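Local coordinates for protein gene product PA4716 (Pseudomonas aeruginosa, PDB 1U0K) that is of undetermined function but belongs to the PhzF family and may be an isomerase, perhaps an epimerase, at residues 74-86 against 98-110. Numbering follows the deposited sequence.
Sequences FAGHPLLGAAALL and WTLHLASKSVALR
Leu79, Ala83 and Leu86 of helix 78-86 press on Leu100, Leu109 and Trp98 of a β-hairpin, whose strands 98-101 and 106-110 are joined by a tight turn. This is the packing of a helix enclosed by strands in the DAP-epimerase-like fold of the PhzF family; strand 60-67, which leads towards the helix, runs parallel to the first hairpin strand beside it. The helix runs askew to the hairpin, at 51° to strand 106-110, and its axis passes 8.7 Å from that strand. No hydrogen bond links the two segments; the contact is almost wholly apolar.

Leu79 reaches into the hairpin with both methyl branches. CD2 meets CD1 of Leu100 at 3.6 Å as the two side chains slide past each other in opposite directions, whereas CD1 leans on Val107, touching CG2 at 3.7 Å. One turn on, the small Ala83 lets the backbone come close: its CB touches both CD1 of Trp98 and CD2 of Leu109. That Leu109 methyl also rests against the Leu79 carbonyl and touches CD2 of Leu80, the side chains of Leu80 and Leu109 crossing at about a right angle.

Trp98 closes the far end with its face. Having CG anti to the carbonyl carbon (chi1 -48°) turns one face of the indole to the helix, and CB of Leu86 stands 3.6 Å from the centroid of the six-membered ring, almost on its normal, in a CH-π contact. NE1 is hydrogen-bonded to OG of Ser111, and Arg59 makes a cation-π contact with the ring.

At the opposite end the loop before the helix skirts the turn, bringing Phe74 to about 8 Å, side chain to side chain, from Glu48, the predicted active-site residue. There CD1 of Leu102 packs against the Phe74-Ala75 peptide, 3.4 Å from C of Phe74.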
ATOM      1  N   PHE A  74       9.918  10.412  14.127  1.00 22.07           N
ATOM      2  CA  PHE A  74       9.289  10.602  15.434  1.00 22.74           C
ATOM      3  C   PHE A  74       8.785   9.307  16.056  1.00 22.91           C
ATOM      4  O   PHE A  74       8.429   8.354  15.348  1.00 23.44           O
ATOM      5  CB  PHE A  74       8.153  11.626  15.302  1.00 22.85           C
ATOM      6  CG  PHE A  74       8.488  12.768  14.390  1.00 23.97           C
ATOM      7  CD1 PHE A  74       8.080  12.767  13.066  1.00 24.19           C
ATOM      8  CD2 PHE A  74       9.260  13.827  14.847  1.00 25.15           C
ATOM      9  CE1 PHE A  74       8.410  13.811  12.224  1.00 24.61           C
ATOM     10  CE2 PHE A  74       9.590  14.873  14.011  1.00 25.41           C
ATOM     11  CZ  PHE A  74       9.167  14.867  12.698  1.00 25.27           C
ATOM     12  N   ALA A  75       8.756   9.280  17.393  1.00 22.54           N
ATOM     13  CA  ALA A  75       8.327   8.110  18.152  1.00 22.28           C
ATOM     14  C   ALA A  75       6.998   7.568  17.615  1.00 21.80           C
ATOM     15  O   ALA A  75       6.046   8.333  17.465  1.00 22.42           O
ATOM     16  CB  ALA A  75       8.199   8.466  19.638  1.00 22.31           C
ATOM     17  N   GLY A  76       6.958   6.271  17.296  1.00 20.73           N
ATOM     18  CA  GLY A  76       5.755   5.618  16.765  1.00 20.52           C
ATOM     19  C   GLY A  76       5.788   4.103  16.944  1.00 20.47           C
ATOM     20  O   GLY A  76       6.807   3.568  17.392  1.00 20.67           O
ATOM     21  N   HIS A  77       4.707   3.409  16.560  1.00 19.28           N
ATOM     22  CA  HIS A  77       4.615   1.939  16.655  1.00 18.19           C
ATOM     23  C   HIS A  77       5.604   1.084  15.793  1.00 15.42           C
ATOM     24  O   HIS A  77       5.783  -0.099  16.079  1.00 16.16           O
ATOM     25  CB  HIS A  77       3.191   1.465  16.376  1.00 19.15           C
ATOM     26  CG  HIS A  77       2.815   1.593  14.943  1.00 19.99           C
ATOM     27  ND1 HIS A  77       2.496   2.805  14.371  1.00 22.80           N
ATOM     28  CD2 HIS A  77       2.797   0.685  13.943  1.00 19.62           C
ATOM     29  CE1 HIS A  77       2.275   2.631  13.082  1.00 21.01           C
ATOM     30  NE2 HIS A  77       2.455   1.355  12.797  1.00 22.00           N
ATOM     31  N   PRO A  78       6.228   1.619  14.745  1.00 12.73           N
ATOM     32  CA  PRO A  78       7.371   0.905  14.157  1.00 11.33           C
ATOM     33  C   PRO A  78       8.444   0.583  15.195  1.00 11.14           C
ATOM     34  O   PRO A  78       9.135  -0.418  15.055  1.00  9.90           O
ATOM     35  CB  PRO A  78       7.887   1.879  13.104  1.00 11.12           C
ATOM     36  CG  PRO A  78       6.662   2.590  12.679  1.00 11.06           C
ATOM     37  CD  PRO A  78       5.930   2.846  13.978  1.00 12.08           C
ATOM     38  N   LEU A  79       8.574   1.404  16.234  1.00 10.54           N
ATOM     39  CA  LEU A  79       9.552   1.141  17.287  1.00 10.64           C
ATOM     40  C   LEU A  79       9.180  -0.100  18.110  1.00 10.54           C
ATOM     41  O   LEU A  79      10.067  -0.864  18.472  1.00 10.77           O
ATOM     42  CB  LEU A  79       9.755   2.363  18.200  1.00 11.40           C
ATOM     43  CG  LEU A  79      10.236   3.675  17.569  1.00 12.75           C
ATOM     44  CD1 LEU A  79      10.419   4.741  18.657  1.00 12.69           C
ATOM     45  CD2 LEU A  79      11.521   3.563  16.795  1.00 14.68           C
ATOM     46  N   LEU A  80       7.892  -0.312  18.365  1.00 10.41           N
ATOM     47  CA  LEU A  80       7.422  -1.517  19.042  1.00 10.55           C
ATOM     48  C   LEU A  80       7.774  -2.768  18.252  1.00 10.10           C
ATOM     49  O   LEU A  80       8.241  -3.757  18.819  1.00  9.56           O
ATOM     50  CB  LEU A  80       5.913  -1.476  19.243  1.00 10.94           C
ATOM     51  CG  LEU A  80       5.408  -0.359  20.146  1.00 11.99           C
ATOM     52  CD1 LEU A  80       3.895  -0.490  20.272  1.00 13.10           C
ATOM     53  CD2 LEU A  80       6.099  -0.367  21.509  1.00 13.07           C
ATOM     54  N   GLY A  81       7.539  -2.715  16.942  1.00  9.75           N
ATOM     55  CA  GLY A  81       7.875  -3.829  16.055  1.00  9.64           C
ATOM     56  C   GLY A  81       9.364  -4.103  16.034  1.00  9.42           C
ATOM     57  O   GLY A  81       9.788  -5.255  16.117  1.00  9.08           O
ATOM     58  N   ALA A  82      10.170  -3.052  15.937  1.00  9.35           N
ATOM     59  CA  ALA A  82      11.612  -3.206  16.003  1.00  9.22           C
ATOM     60  C   ALA A  82      12.065  -3.881  17.306  1.00  9.44           C
ATOM     61  O   ALA A  82      12.895  -4.788  17.286  1.00  9.25           O
ATOM     62  CB  ALA A  82      12.301  -1.865  15.823  1.00 10.06           C
ATOM     63  N   ALA A  83      11.508  -3.463  18.438  1.00  9.42           N
ATOM     64  CA  ALA A  83      11.845  -4.051  19.738  1.00  9.64           C
ATOM     65  C   ALA A  83      11.562  -5.552  19.758  1.00 10.00           C
ATOM     66  O   ALA A  83      12.373  -6.337  20.240  1.00  9.99           O
ATOM     67  CB  ALA A  83      11.103  -3.334  20.869  1.00 10.11           C
ATOM     68  N   ALA A  84      10.411  -5.943  19.235  1.00  9.74           N
ATOM     69  CA  ALA A  84      10.024  -7.342  19.196  1.00  9.95           C
ATOM     70  C   ALA A  84      10.987  -8.159  18.336  1.00  9.99           C
ATOM     71  O   ALA A  84      11.392  -9.262  18.717  1.00 10.38           O
ATOM     72  CB  ALA A  84       8.607  -7.480  18.679  1.00 10.07           C
ATOM     73  N   LEU A  85      11.355  -7.608  17.182  1.00  9.65           N
ATOM     74  CA  LEU A  85      12.267  -8.284  16.283  1.00  9.47           C
ATOM     75  C   LEU A  85      13.640  -8.420  16.925  1.00 10.07           C
ATOM     76  O   LEU A  85      14.248  -9.476  16.840  1.00  9.76           O
ATOM     77  CB  LEU A  85      12.362  -7.579  14.921  1.00  9.71           C
ATOM     78  CG  LEU A  85      13.399  -8.224  13.996  1.00 10.63           C
ATOM     79  CD1 LEU A  85      12.980  -9.647  13.629  1.00 11.81           C
ATOM     80  CD2 LEU A  85      13.648  -7.398  12.771  1.00 12.52           C
ATOM     81  N   LEU A  86      14.128  -7.366  17.578  1.00  9.56           N
ATOM     82  CA  LEU A  86      15.432  -7.436  18.238  1.00 10.27           C
ATOM     83  C   LEU A  86      15.448  -8.512  19.326  1.00 10.63           C
ATOM     84  O   LEU A  86      16.451  -9.186  19.498  1.00 10.71           O
ATOM     85  CB  LEU A  86      15.819  -6.077  18.809  1.00 10.12           C
ATOM     86  CG  LEU A  86      16.116  -5.009  17.758  1.00 11.05           C
ATOM     87  CD1 LEU A  86      16.265  -3.653  18.426  1.00 12.31           C
ATOM     88  CD2 LEU A  86      17.361  -5.316  16.964  1.00 11.67           C
ATOM     89  N   TRP A  98      15.780  -1.935  25.320  1.00 13.47           N
ATOM     90  CA  TRP A  98      16.336  -1.430  24.071  1.00 12.69           C
ATOM     91  C   TRP A  98      16.298   0.084  24.076  1.00 12.71           C
ATOM     92  O   TRP A  98      15.450   0.684  24.727  1.00 12.50           O
ATOM     93  CB  TRP A  98      15.502  -1.923  22.876  1.00 12.87           C
ATOM     94  CG  TRP A  98      15.208  -3.359  22.921  1.00 12.28           C
ATOM     95  CD1 TRP A  98      14.044  -3.954  23.309  1.00 10.99           C
ATOM     96  CD2 TRP A  98      16.104  -4.416  22.569  1.00 11.88           C
ATOM     97  NE1 TRP A  98      14.167  -5.317  23.222  1.00 12.07           N
ATOM     98  CE2 TRP A  98      15.419  -5.629  22.765  1.00 11.31           C
ATOM     99  CE3 TRP A  98      17.420  -4.460  22.099  1.00 11.73           C
ATOM    100  CZ2 TRP A  98      16.011  -6.873  22.527  1.00 13.64           C
ATOM    101  CZ3 TRP A  98      18.006  -5.700  21.872  1.00 12.40           C
ATOM    102  CH2 TRP A  98      17.301  -6.880  22.081  1.00 13.61           C
ATOM    103  N   THR A  99      17.209   0.703  23.340  1.00 12.51           N
ATOM    104  CA  THR A  99      17.156   2.133  23.081  1.00 13.02           C
ATOM    105  C   THR A  99      17.203   2.346  21.586  1.00 12.19           C
ATOM    106  O   THR A  99      18.125   1.882  20.917  1.00 12.84           O
ATOM    107  CB  THR A  99      18.335   2.847  23.742  1.00 12.97           C
ATOM    108  OG1 THR A  99      18.313   2.585  25.153  1.00 15.28           O
ATOM    109  CG2 THR A  99      18.200   4.363  23.607  1.00 15.17           C
ATOM    110  N   LEU A 100      16.207   3.038  21.051  1.00 12.47           N
ATOM    111  CA  LEU A 100      16.196   3.376  19.636  1.00 13.04           C
ATOM    112  C   LEU A 100      16.367   4.879  19.452  1.00 13.89           C
ATOM    113  O   LEU A 100      15.649   5.668  20.049  1.00 14.02           O
ATOM    114  CB  LEU A 100      14.912   2.866  18.966  1.00 13.07           C
ATOM    115  CG  LEU A 100      14.739   1.350  19.009  1.00 14.41           C
ATOM    116  CD1 LEU A 100      13.407   0.958  18.383  1.00 15.37           C
ATOM    117  CD2 LEU A 100      15.885   0.632  18.314  1.00 14.81           C
ATOM    118  N   HIS A 101      17.321   5.261  18.615  1.00 14.47           N
ATOM    119  CA  HIS A 101      17.658   6.664  18.409  1.00 15.88           C
ATOM    120  C   HIS A 101      17.073   7.156  17.102  1.00 17.31           C
ATOM    121  O   HIS A 101      17.433   6.676  16.037  1.00 16.87           O
ATOM    122  CB  HIS A 101      19.178   6.849  18.413  1.00 16.14           C
ATOM    123  CG  HIS A 101      19.795   6.603  19.749  1.00 18.04           C
ATOM    124  ND1 HIS A 101      19.719   7.514  20.782  1.00 21.41           N
ATOM    125  CD2 HIS A 101      20.477   5.540  20.232  1.00 19.11           C
ATOM    126  CE1 HIS A 101      20.332   7.019  21.844  1.00 20.95           C
ATOM    127  NE2 HIS A 101      20.801   5.822  21.537  1.00 19.51           N
ATOM    128  N   LEU A 102      16.144   8.099  17.203  1.00 19.33           N
ATOM    129  CA  LEU A 102      15.677   8.859  16.052  1.00 21.89           C
ATOM    130  C   LEU A 102      16.459  10.171  16.054  1.00 23.84           C
ATOM    131  O   LEU A 102      17.068  10.516  17.058  1.00 25.19           O
ATOM    132  CB  LEU A 102      14.169   9.092  16.149  1.00 21.81           C
ATOM    133  CG  LEU A 102      13.313   7.818  16.048  1.00 22.98           C
ATOM    134  CD1 LEU A 102      11.922   8.049  16.616  1.00 24.46           C
ATOM    135  CD2 LEU A 102      13.230   7.321  14.603  1.00 23.97           C
ATOM    136  N   ALA A 103      16.486  10.877  14.933  1.00 26.25           N
ATOM    137  CA  ALA A 103      17.244  12.130  14.838  1.00 27.75           C
ATOM    138  C   ALA A 103      16.928  13.064  16.006  1.00 29.10           C
ATOM    139  O   ALA A 103      17.837  13.582  16.664  1.00 29.54           O
ATOM    140  CB  ALA A 103      16.944  12.826  13.524  1.00 27.94           C
ATOM    141  N   SER A 104      15.630  13.223  16.272  1.00 30.37           N
ATOM    142  CA  SER A 104      15.107  14.186  17.246  1.00 31.20           C
ATOM    143  C   SER A 104      15.253  13.753  18.702  1.00 31.23           C
ATOM    144  O   SER A 104      15.441  14.602  19.581  1.00 32.10           O
ATOM    145  CB  SER A 104      13.617  14.450  16.985  1.00 31.47           C
ATOM    146  OG  SER A 104      12.914  13.228  16.745  1.00 33.39           O
ATOM    147  N   LYS A 105      15.116  12.453  18.967  1.00 30.65           N
ATOM    148  CA  LYS A 105      15.229  11.941  20.333  1.00 29.76           C
ATOM    149  C   LYS A 105      15.550  10.447  20.444  1.00 28.24           C
ATOM    150  O   LYS A 105      15.524   9.700  19.463  1.00 27.97           O
ATOM    151  CB  LYS A 105      13.947  12.249  21.121  1.00 30.31           C
ATOM    152  CG  LYS A 105      12.693  11.592  20.590  1.00 31.80           C
ATOM    153  CD  LYS A 105      11.471  12.040  21.394  1.00 34.23           C
ATOM    154  CE  LYS A 105      10.536  10.889  21.706  1.00 35.60           C
ATOM    155  NZ  LYS A 105       9.380  11.323  22.545  1.00 37.09           N
ATOM    156  N   SER A 106      15.852  10.049  21.674  1.00 26.01           N
ATOM    157  CA  SER A 106      16.095   8.670  22.070  1.00 24.58           C
ATOM    158  C   SER A 106      14.814   8.098  22.696  1.00 22.43           C
ATOM    159  O   SER A 106      14.107   8.802  23.413  1.00 22.83           O
ATOM    160  CB  SER A 106      17.248   8.661  23.081  1.00 25.15           C
ATOM    161  OG  SER A 106      17.460   7.380  23.632  1.00 28.30           O
ATOM    162  N   VAL A 107      14.506   6.828  22.430  1.00 18.95           N
ATOM    163  CA  VAL A 107      13.320   6.183  22.989  1.00 17.43           C
ATOM    164  C   VAL A 107      13.698   4.873  23.671  1.00 16.28           C
ATOM    165  O   VAL A 107      14.321   4.010  23.073  1.00 14.77           O
ATOM    166  CB  VAL A 107      12.269   5.875  21.898  1.00 17.44           C
ATOM    167  CG1 VAL A 107      11.028   5.255  22.501  1.00 17.82           C
ATOM    168  CG2 VAL A 107      11.920   7.131  21.116  1.00 17.25           C
ATOM    169  N   ALA A 108      13.321   4.745  24.934  1.00 15.39           N
ATOM    170  CA  ALA A 108      13.513   3.529  25.697  1.00 15.49           C
ATOM    171  C   ALA A 108      12.340   2.572  25.480  1.00 14.91           C
ATOM    172  O   ALA A 108      11.174   2.969  25.546  1.00 15.51           O
ATOM    173  CB  ALA A 108      13.660   3.872  27.183  1.00 15.71           C
ATOM    174  N   LEU A 109      12.653   1.311  25.201  1.00 14.44           N
ATOM    175  CA  LEU A 109      11.647   0.272  25.013  1.00 14.19           C
ATOM    176  C   LEU A 109      11.959  -0.951  25.843  1.00 14.47           C
ATOM    177  O   LEU A 109      13.098  -1.167  26.240  1.00 14.42           O
ATOM    178  CB  LEU A 109      11.548  -0.136  23.542  1.00 14.16           C
ATOM    179  CG  LEU A 109      11.057   0.960  22.597  1.00 14.83           C
ATOM    180  CD1 LEU A 109      12.209   1.609  21.887  1.00 17.04           C
ATOM    181  CD2 LEU A 109      10.022   0.412  21.621  1.00 14.89           C
ATOM    182  N   ARG A 110      10.924  -1.728  26.123  1.00 14.76           N
ATOM    183  CA  ARG A 110      11.058  -3.037  26.733  1.00 15.65           C
ATOM    184  C   ARG A 110      10.222  -4.040  25.946  1.00 15.14           C
ATOM    185  O   ARG A 110       9.204  -3.694  25.348  1.00 15.36           O
ATOM    186  CB  ARG A 110      10.618  -2.993  28.202  1.00 16.42           C
ATOM    187  CG  ARG A 110       9.155  -2.761  28.427  1.00 20.06           C
ATOM    188  CD  ARG A 110       8.765  -2.683  29.913  1.00 24.56           C
ATOM    189  NE  ARG A 110       7.312  -2.723  30.092  1.00 27.66           N
ATOM    190  CZ  ARG A 110       6.560  -3.818  29.985  1.00 30.33           C
ATOM    191  NH1 ARG A 110       7.099  -5.003  29.722  1.00 31.61           N
ATOM    192  NH2 ARG A 110       5.245  -3.728  30.150  1.00 32.26           N
TER